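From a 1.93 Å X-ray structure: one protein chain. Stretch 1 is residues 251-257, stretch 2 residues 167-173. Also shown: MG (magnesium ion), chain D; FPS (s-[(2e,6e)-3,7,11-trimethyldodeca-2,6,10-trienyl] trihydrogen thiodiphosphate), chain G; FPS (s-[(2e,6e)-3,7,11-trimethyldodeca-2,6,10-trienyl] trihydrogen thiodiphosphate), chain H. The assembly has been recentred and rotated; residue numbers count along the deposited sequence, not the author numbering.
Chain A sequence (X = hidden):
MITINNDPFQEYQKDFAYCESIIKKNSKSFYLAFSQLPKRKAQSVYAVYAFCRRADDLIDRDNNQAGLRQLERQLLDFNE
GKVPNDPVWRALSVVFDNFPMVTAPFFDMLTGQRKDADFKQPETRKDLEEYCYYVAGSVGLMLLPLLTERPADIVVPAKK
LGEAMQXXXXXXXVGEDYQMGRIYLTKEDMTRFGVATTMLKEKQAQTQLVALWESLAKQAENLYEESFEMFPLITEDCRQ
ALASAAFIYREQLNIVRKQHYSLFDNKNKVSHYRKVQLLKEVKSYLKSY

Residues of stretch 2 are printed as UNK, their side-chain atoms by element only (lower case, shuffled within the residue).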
# COMPACT_ATOMS: atom_id res chain seq x y z
N GLU A 251 -12.31 -0.60 4.58
CA GLU A 251 -13.64 -1.12 4.22
C GLU A 251 -13.64 -2.51 3.60
O GLU A 251 -14.58 -3.28 3.79
CB GLU A 251 -14.34 -0.11 3.29
CG GLU A 251 -15.71 -0.60 2.80
CD GLU A 251 -16.80 -0.52 3.86
OE1 GLU A 251 -16.56 0.04 4.95
OE2 GLU A 251 -17.89 -1.08 3.61
N GLN A 252 -12.54 -2.89 2.94
CA GLN A 252 -12.48 -4.24 2.41
C GLN A 252 -12.55 -5.36 3.44
O GLN A 252 -12.93 -6.48 3.10
CB GLN A 252 -11.26 -4.44 1.51
CG GLN A 252 -11.19 -3.37 0.42
CD GLN A 252 -9.91 -3.44 -0.36
OE1 GLN A 252 -9.88 -4.00 -1.46
NE2 GLN A 252 -8.82 -3.05 0.28
N LEU A 253 -12.15 -5.07 4.68
CA LEU A 253 -12.36 -6.04 5.75
C LEU A 253 -13.85 -6.34 5.92
O LEU A 253 -14.24 -7.49 6.11
CB LEU A 253 -11.75 -5.56 7.08
CG LEU A 253 -10.23 -5.32 7.06
CD1 LEU A 253 -9.85 -4.70 8.38
CD2 LEU A 253 -9.46 -6.62 6.86
N ASN A 254 -14.68 -5.30 5.95
CA ASN A 254 -16.12 -5.50 6.12
C ASN A 254 -16.80 -6.23 4.97
O ASN A 254 -17.72 -7.01 5.18
CB ASN A 254 -16.82 -4.17 6.40
CG ASN A 254 -16.72 -3.77 7.85
OD1 ASN A 254 -16.35 -4.57 8.70
ND2 ASN A 254 -16.98 -2.51 8.13
N ILE A 255 -16.26 -6.04 3.77
CA ILE A 255 -16.71 -6.76 2.59
C ILE A 255 -16.54 -8.26 2.79
O ILE A 255 -17.46 -9.03 2.47
CB ILE A 255 -15.88 -6.31 1.35
CG1 ILE A 255 -16.48 -5.05 0.73
CG2 ILE A 255 -15.80 -7.41 0.30
CD1 ILE A 255 -17.37 -4.26 1.66
N VAL A 256 -15.35 -8.69 3.20
CA VAL A 256 -15.07 -10.11 3.39
C VAL A 256 -15.98 -10.68 4.47
O VAL A 256 -16.51 -11.78 4.35
CB VAL A 256 -13.60 -10.39 3.74
CG1 VAL A 256 -13.36 -11.87 3.98
CG2 VAL A 256 -12.68 -9.88 2.64
N ARG A 257 -16.17 -9.93 5.55
CA ARG A 257 -17.12 -10.35 6.57
C ARG A 257 -18.54 -10.49 6.00
O ARG A 257 -19.20 -11.50 6.22
CB ARG A 257 -17.11 -9.36 7.73
CG ARG A 257 -15.85 -9.35 8.54
CD ARG A 257 -15.87 -8.18 9.49
NE ARG A 257 -14.77 -8.23 10.45
CZ ARG A 257 -13.94 -7.23 10.68
NH1 ARG A 257 -14.11 -6.07 10.05
NH2 ARG A 257 -12.99 -7.34 11.60
N UNK A 167 -1.83 -5.82 5.68
CA UNK A 167 -2.60 -6.89 6.35
C UNK A 167 -3.99 -7.05 5.74
O UNK A 167 -4.51 -8.15 5.62
c UNK A 167 -2.77 -6.56 7.84
c UNK A 167 -1.89 -6.50 10.19
c UNK A 167 -0.96 -8.15 8.53
c UNK A 167 -1.54 -6.75 8.73
N UNK A 168 -4.64 -5.92 5.46
CA UNK A 168 -5.94 -5.95 4.78
C UNK A 168 -5.83 -6.63 3.41
O UNK A 168 -6.66 -7.47 3.05
o UNK A 168 -6.53 -3.84 5.87
c UNK A 168 -6.45 -4.50 4.59
c UNK A 168 -7.81 -4.48 3.90
N UNK A 169 -4.80 -6.28 2.66
CA UNK A 169 -4.57 -6.93 1.35
C UNK A 169 -4.39 -8.45 1.46
O UNK A 169 -4.97 -9.23 0.68
o UNK A 169 -2.63 -7.89 -0.90
c UNK A 169 -3.37 -6.26 0.66
c UNK A 169 -3.14 -6.79 -0.75
n UNK A 169 -3.49 -6.00 -1.77
N UNK A 170 -3.66 -8.85 2.50
CA UNK A 170 -3.42 -10.26 2.80
C UNK A 170 -4.75 -11.00 3.10
O UNK A 170 -5.04 -12.07 2.54
c UNK A 170 -1.00 -10.10 3.56
c UNK A 170 -2.45 -10.38 4.00
c UNK A 170 -2.50 -11.76 4.60
c UNK A 170 0.00 -9.87 4.72
N UNK A 171 -5.56 -10.37 3.93
CA UNK A 171 -6.82 -10.94 4.41
C UNK A 171 -7.85 -10.98 3.30
O UNK A 171 -8.72 -11.85 3.25
c UNK A 171 -6.88 -9.27 7.89
c UNK A 171 -6.56 -10.36 6.90
c UNK A 171 -7.34 -10.12 5.60
c UNK A 171 -6.92 -11.76 7.52
N UNK A 172 -7.72 -10.04 2.37
CA UNK A 172 -8.64 -9.99 1.24
C UNK A 172 -8.35 -11.14 0.27
O UNK A 172 -9.27 -11.63 -0.40
n UNK A 172 -6.08 -6.76 -3.47
c UNK A 172 -9.07 -7.10 -1.36
c UNK A 172 -7.13 -6.41 -2.74
n UNK A 172 -7.81 -7.34 -2.08
c UNK A 172 -8.53 -8.62 0.56
n UNK A 172 -7.50 -5.14 -2.65
c UNK A 172 -9.48 -8.39 -0.62
N UNK A 173 -7.10 -11.57 0.18
CA UNK A 173 -6.67 -12.33 -0.99
C UNK A 173 -6.17 -13.73 -0.62
O UNK A 173 -5.42 -14.36 -1.37
c UNK A 173 -5.97 -10.30 -2.40
c UNK A 173 -5.54 -11.61 -1.74
o UNK A 173 -5.07 -9.49 -2.74
o UNK A 173 -7.18 -10.08 -2.61
MG MG D . -1.50 -9.43 -1.86
C1 FPS G . -2.37 -1.72 -2.41
S1 FPS G . -1.76 -1.17 -3.96
C2 FPS G . -1.51 -0.94 -1.43
C3 FPS G . -1.09 -1.42 -0.24
C4 FPS G . -1.49 -2.80 0.21
C5 FPS G . -0.23 -0.59 0.68
C6 FPS G . 0.12 0.81 0.16
C7 FPS G . 0.62 1.64 1.32
C8 FPS G . 0.35 2.96 1.42
C10 FPS G . 1.02 3.71 2.56
C9 FPS G . -0.51 3.71 0.44
C11 FPS G . -0.06 4.41 3.39
C12 FPS G . 0.57 5.32 4.43
C13 FPS G . 0.80 6.65 4.25
C14 FPS G . 1.40 7.46 5.37
C15 FPS G . 0.44 7.36 2.97
PA FPS G . -3.12 -1.51 -5.48
O1A FPS G . -2.94 -0.55 -6.57
O2A FPS G . -2.60 -2.94 -6.03
O3A FPS G . -4.63 -1.74 -5.02
PB FPS G . -5.03 -3.26 -4.62
O1B FPS G . -5.64 -3.97 -5.80
O2B FPS G . -5.93 -3.08 -3.42
O3B FPS G . -3.85 -4.11 -4.19
C1 FPS H . 0.04 -4.38 -3.50
S1 FPS H . 0.03 -5.72 -2.36
C2 FPS H . 1.47 -4.00 -3.83
C3 FPS H . 2.32 -3.41 -2.97
C4 FPS H . 1.99 -3.13 -1.53
C5 FPS H . 3.70 -3.06 -3.48
C6 FPS H . 3.67 -1.85 -4.41
C7 FPS H . 2.85 -0.72 -3.80
C8 FPS H . 1.93 -0.06 -4.51
C10 FPS H . 1.13 1.00 -3.79
C9 FPS H . 1.63 -0.43 -5.94
C11 FPS H . 1.74 2.38 -3.90
C12 FPS H . 0.58 3.29 -3.50
C13 FPS H . 0.68 4.63 -3.40
C14 FPS H . 1.93 5.39 -3.69
C15 FPS H . -0.54 5.39 -2.97
PA FPS H . -0.09 -7.27 -3.69
O1A FPS H . 1.10 -7.26 -4.57
O2A FPS H . -0.12 -8.65 -2.86
O3A FPS H . -1.56 -7.21 -4.37
PB FPS H . -1.94 -6.84 -5.87
O1B FPS H . -2.56 -8.09 -6.43
O2B FPS H . -0.76 -6.43 -6.72
O3B FPS H . -2.92 -5.68 -5.79
O HOH W 1 -2.34 -10.55 -0.71
O HOH W 2 0.02 -9.79 -0.64
O HOH W 3 -2.81 -9.15 -2.86

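Position 167 carries four side-chain carbons and no heteroatom. The chain runs out one carbon from CB and then forks into two methyls. It touches nothing on stretch 1. The fork at the second carbon identifies Leu167.

Position 168 has three side-chain atoms. CB carries one oxygen and one carbon. CA-to-CB points toward stretch 1. The terminal carbon lies 4.0 Å from Gln252 NE2 and also 4.0 Å from Leu253 CD2. A beta-branched residue with a hydroxyl and a methyl is Thr168. The methyl is CG2, which makes the closest approach to both Gln252 and Leu253. OG1 is hydrogen-bonded elsewhere in the structure.

Position 169 has two carbons, the second carrying one oxygen and one nitrogen. CA-to-CB points away from stretch 1, and no contact is made there. The oxygen lies 2.1 Å from MG, as expected of a carbonyl oxygen ligand. The short amide identifies Asn169. Its OD1 binds the metal beside O2A of FPS (chain H), which is 1.9 Å from MG. ND2 makes a weak hydrogen bond to O3A of the same ligand, 3.5 Å.

Position 170 has four carbons, forked at CB. One arm is two carbons long and the other is a single methyl. The side chain is out of reach of stretch 1. This is Ile170.

Position 171 has four carbons, forked at the second. CA-to-CB points toward stretch 1. One terminal methyl comes 3.8 Å from Leu253 CD2, an apolar contact. The residue is Leu171, and that methyl is CD1.

Position 172 has the longest side chain: three carbons, a nitrogen, then a carbon carrying two more nitrogens. CB points sideways, but the end comes nearer to stretch 1. One terminal nitrogen is 2.9 Å from Gln252 OE1. The guanidinium identifies Arg172. NH1 donates a hydrogen bond to Gln252 OE1 with an angle of 162°. NH1 also donates to O2B of FPS (chain G), 2.7 Å.

Position 173 has two carbons, the second carrying two oxygens. It does not touch stretch 1. One oxygen accepts from Arg172 NE at 2.9 Å, and the other from Arg172 NH2 at 3.0 Å. The short carboxylate is Asp173. The pairing is a salt bridge, through Arg172 NE and Asp173 OD1. Asp173 is the first residue after the helix to leave helical phi/psi.

The two helices run in nearly the same direction, with an angle of 20° and a closest approach of 9.5 Å. The contact buries 328 Å². Leu253 CD2 reaches both Thr168 CG2 and Leu171 CD1. One turn on, Val256 CG2 packs 4.3 Å from Arg172 CA, so it meets backbone here. The polar link is Gln252 to Arg172. Because Asp173 holds the other side of the guanidinium, Arg172 is fixed between stretch 1, its own neighbour and the diphosphate of FPS (chain G).

Stretch 2 167-173: LTNILRD
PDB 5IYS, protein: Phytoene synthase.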